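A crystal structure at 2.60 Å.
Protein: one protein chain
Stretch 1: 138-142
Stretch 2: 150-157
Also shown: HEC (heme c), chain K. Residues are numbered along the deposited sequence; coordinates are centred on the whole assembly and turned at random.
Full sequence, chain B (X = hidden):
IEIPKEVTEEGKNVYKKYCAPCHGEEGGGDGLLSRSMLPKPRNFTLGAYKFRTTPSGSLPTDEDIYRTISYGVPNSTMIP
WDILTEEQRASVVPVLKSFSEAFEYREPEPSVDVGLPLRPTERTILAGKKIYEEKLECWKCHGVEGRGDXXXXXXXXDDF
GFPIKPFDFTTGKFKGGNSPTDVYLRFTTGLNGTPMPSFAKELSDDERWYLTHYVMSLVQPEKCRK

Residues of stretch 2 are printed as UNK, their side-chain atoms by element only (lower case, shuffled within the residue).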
# COMPACT_ATOMS: atom_id res chain seq x y z
N CYS B 138 4.24 20.88 33.81
CA CYS B 138 2.91 20.30 33.91
C CYS B 138 2.88 18.85 33.45
O CYS B 138 1.95 18.11 33.81
CB CYS B 138 1.91 21.13 33.11
SG CYS B 138 2.19 22.91 33.21
N TRP B 139 3.87 18.43 32.66
CA TRP B 139 3.96 17.04 32.22
C TRP B 139 4.16 16.07 33.37
O TRP B 139 4.02 14.85 33.17
CB TRP B 139 5.09 16.89 31.20
CG TRP B 139 6.42 17.33 31.73
CD1 TRP B 139 6.95 18.59 31.68
CD2 TRP B 139 7.39 16.52 32.40
NE1 TRP B 139 8.18 18.61 32.28
CE2 TRP B 139 8.48 17.35 32.73
CE3 TRP B 139 7.44 15.17 32.76
CZ2 TRP B 139 9.60 16.87 33.39
CZ3 TRP B 139 8.56 14.70 33.42
CH2 TRP B 139 9.62 15.55 33.73
N LYS B 140 4.51 16.56 34.56
CA LYS B 140 4.63 15.71 35.74
C LYS B 140 3.35 14.91 35.98
O LYS B 140 3.37 13.68 36.03
CB LYS B 140 4.99 16.56 36.96
CG LYS B 140 6.44 17.03 37.00
CD LYS B 140 7.38 15.87 37.28
CE LYS B 140 8.83 16.32 37.28
NZ LYS B 140 9.08 17.35 38.33
N CYS B 141 2.23 15.61 36.12
CA CYS B 141 0.94 14.96 36.30
C CYS B 141 0.25 14.62 34.98
O CYS B 141 -0.33 13.54 34.84
CB CYS B 141 0.01 15.85 37.14
SG CYS B 141 0.58 16.21 38.82
N HIS B 142 0.33 15.51 33.99
CA HIS B 142 -0.47 15.38 32.78
C HIS B 142 0.25 14.71 31.62
O HIS B 142 -0.41 14.26 30.68
CB HIS B 142 -0.96 16.76 32.32
CG HIS B 142 -1.99 17.37 33.23
ND1 HIS B 142 -3.31 16.99 33.22
CD2 HIS B 142 -1.88 18.33 34.18
CE1 HIS B 142 -3.98 17.68 34.12
NE2 HIS B 142 -3.13 18.51 34.72
N UNK B 150 1.74 11.10 33.04
CA UNK B 150 3.01 11.56 33.56
C UNK B 150 3.49 10.69 34.70
O UNK B 150 2.78 9.80 35.18
N UNK B 151 4.72 10.93 35.16
CA UNK B 151 5.26 10.10 36.25
C UNK B 151 4.47 10.20 37.54
O UNK B 151 4.27 9.18 38.22
c UNK B 151 5.68 11.95 34.70
c UNK B 151 6.66 12.02 35.83
c UNK B 151 6.69 10.64 36.42
N UNK B 152 3.99 11.38 37.90
CA UNK B 152 3.26 11.59 39.15
C UNK B 152 1.75 11.41 38.99
O UNK B 152 1.00 11.79 39.89
c UNK B 152 3.55 12.98 39.70
o UNK B 152 4.94 13.19 39.85
N UNK B 153 1.29 10.83 37.88
CA UNK B 153 -0.14 10.81 37.58
C UNK B 153 -0.89 9.85 38.48
O UNK B 153 -1.90 10.23 39.11
c UNK B 153 -0.36 10.45 36.11
N UNK B 154 -0.44 8.60 38.57
CA UNK B 154 -1.20 7.57 39.27
C UNK B 154 -1.30 7.82 40.77
O UNK B 154 -2.20 7.28 41.42
c UNK B 154 -0.58 6.19 39.02
o UNK B 154 -0.69 5.82 37.66
N UNK B 155 -0.41 8.63 41.34
CA UNK B 155 -0.33 8.80 42.78
C UNK B 155 -1.11 9.99 43.31
O UNK B 155 -1.14 10.21 44.52
c UNK B 155 1.14 8.93 43.21
c UNK B 155 3.27 10.25 42.93
o UNK B 155 3.85 9.15 43.01
c UNK B 155 1.76 10.25 42.81
o UNK B 155 3.87 11.34 42.95
N UNK B 156 -1.75 10.77 42.43
CA UNK B 156 -2.47 11.95 42.89
C UNK B 156 -3.73 11.55 43.65
O UNK B 156 -4.34 10.52 43.38
o UNK B 156 -0.92 14.86 42.54
c UNK B 156 -2.82 12.85 41.71
c UNK B 156 -1.63 13.29 40.89
c UNK B 156 -0.58 14.01 41.72
n UNK B 156 0.68 13.67 41.51
N UNK B 157 -4.12 12.39 44.61
CA UNK B 157 -5.25 12.09 45.47
C UNK B 157 -6.05 13.35 45.78
O UNK B 157 -5.51 14.46 45.79
c UNK B 157 -4.42 9.98 46.65
o UNK B 157 -4.32 8.02 47.98
o UNK B 157 -4.61 9.93 49.02
c UNK B 157 -4.80 11.44 46.79
c UNK B 157 -4.45 9.26 47.98
FE HEC K . -3.47 19.99 36.01
CHA HEC K . -6.86 19.42 35.99
CHB HEC K . -3.79 21.82 33.11
CHC HEC K . -0.16 20.88 36.20
CHD HEC K . -2.99 17.61 38.42
NA HEC K . -5.05 20.57 34.81
C1A HEC K . -6.35 20.12 34.92
C2A HEC K . -7.07 20.51 33.72
C3A HEC K . -6.22 21.17 32.93
C4A HEC K . -4.93 21.22 33.59
CMA HEC K . -6.54 21.78 31.54
CAA HEC K . -8.56 20.21 33.43
CBA HEC K . -9.41 21.46 33.65
CGA HEC K . -10.86 21.13 33.39
O1A HEC K . -11.18 19.93 33.19
O2A HEC K . -11.70 22.07 33.40
NB HEC K . -2.18 21.08 34.82
C1B HEC K . -2.57 21.88 33.77
C2B HEC K . -1.50 22.80 33.48
C3B HEC K . -0.49 22.55 34.32
C4B HEC K . -0.90 21.46 35.19
CMB HEC K . -1.54 23.86 32.35
CAB HEC K . 0.89 23.25 34.41
CBB HEC K . 0.77 24.76 34.73
NC HEC K . -1.86 19.34 37.07
C1C HEC K . -0.60 19.90 37.06
C2C HEC K . 0.14 19.36 38.19
C3C HEC K . -0.59 18.37 38.71
C4C HEC K . -1.90 18.39 38.08
CMC HEC K . 1.65 19.60 38.42
CAC HEC K . -0.18 17.45 39.89
CBC HEC K . -0.05 18.26 41.20
ND HEC K . -4.74 18.70 37.04
C1D HEC K . -4.30 17.82 38.03
C2D HEC K . -5.46 17.17 38.60
C3D HEC K . -6.67 17.73 37.84
C4D HEC K . -6.12 18.67 36.89
CMD HEC K . -5.48 16.12 39.73
CAD HEC K . -8.16 17.37 38.04
CBD HEC K . -8.49 16.09 37.27
CGD HEC K . -9.90 15.66 37.58
O1D HEC K . -10.66 16.44 38.21
O2D HEC K . -10.27 14.51 37.20

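Position 150 has four backbone atoms and no side chain. Its CA lies 3.3 Å from K140 O and 3.5 Å from W139 O, both CA-H...O contacts. An ideal CB here would point toward stretch 1 and sit 2.2 Å from K140 O and 2.3 Å from W139 O, a clash with both. The residue is G150, and the closeness of the backbones depends on its bareness.

At position 151 three carbons close a ring onto the backbone N. Such a nitrogen has no hydrogen to share, so the 3.2 Å between N of this position and K140 O is not a hydrogen bond. The ring carbon bonded to N also lies 3.2 Å from K140 O, and the next carbon along the ring is 4.1 Å from W139 CZ3, an apolar contact made obliquely to the indole ring. This is P151.

Position 152 carries one carbon followed by one oxygen, unbranched, with chi1 in the m well. The oxygen comes no closer than 4.4 Å to K140 CB, and the carbon lies 4.5 Å from C141 SG. One carbon and one oxygen make S152. Its backbone does the bonding: S152 N donates to K140 O at 3.0 Å, with an angle of 150° at the hydrogen.

Position 153 has a single carbon, its CB, 3.3 Å from C141 O. It is A153, buried and small where the CA atoms of the two stretches come nearest: its CA is 4.5 Å from the CA of C141. A153 N bonds to G150 O at 3.3 Å, within a type I turn.

Position 154 again shows one carbon then one oxygen; its CA-to-CB bond points away from stretch 1, and it touches nothing there: S154.

Position 155 has three carbons, the third bearing two oxygens, and does not reach stretch 1. The carboxylate identifies E155.

Position 156 has three carbons, the last carrying one oxygen and one nitrogen. Its CA-to-CB bond points toward stretch 1, and the side-chain nitrogen lies 3.7 Å from C141 SG. An amide on three carbons is Q156. Q156 NE2 donates to S152 O at 2.5 Å, and Q156 OE1 is 3.8 Å from heme CBC.

Position 157 repeats the three-carbon carboxylate pattern, out of reach of stretch 1: E157.

The contact is built on backbone. Stretch 1 is held to the heme through C138 SG, C141 SG and H142 NE2 on the iron, and K140 O accepts the one hydrogen bond across the stretches. Glycine permits the approach, proline packs beside tryptophan, and two successive type I turns bring the glutamine back beside the heme-linked cysteine.

Stretch 2 (150-157) GPSASEQE
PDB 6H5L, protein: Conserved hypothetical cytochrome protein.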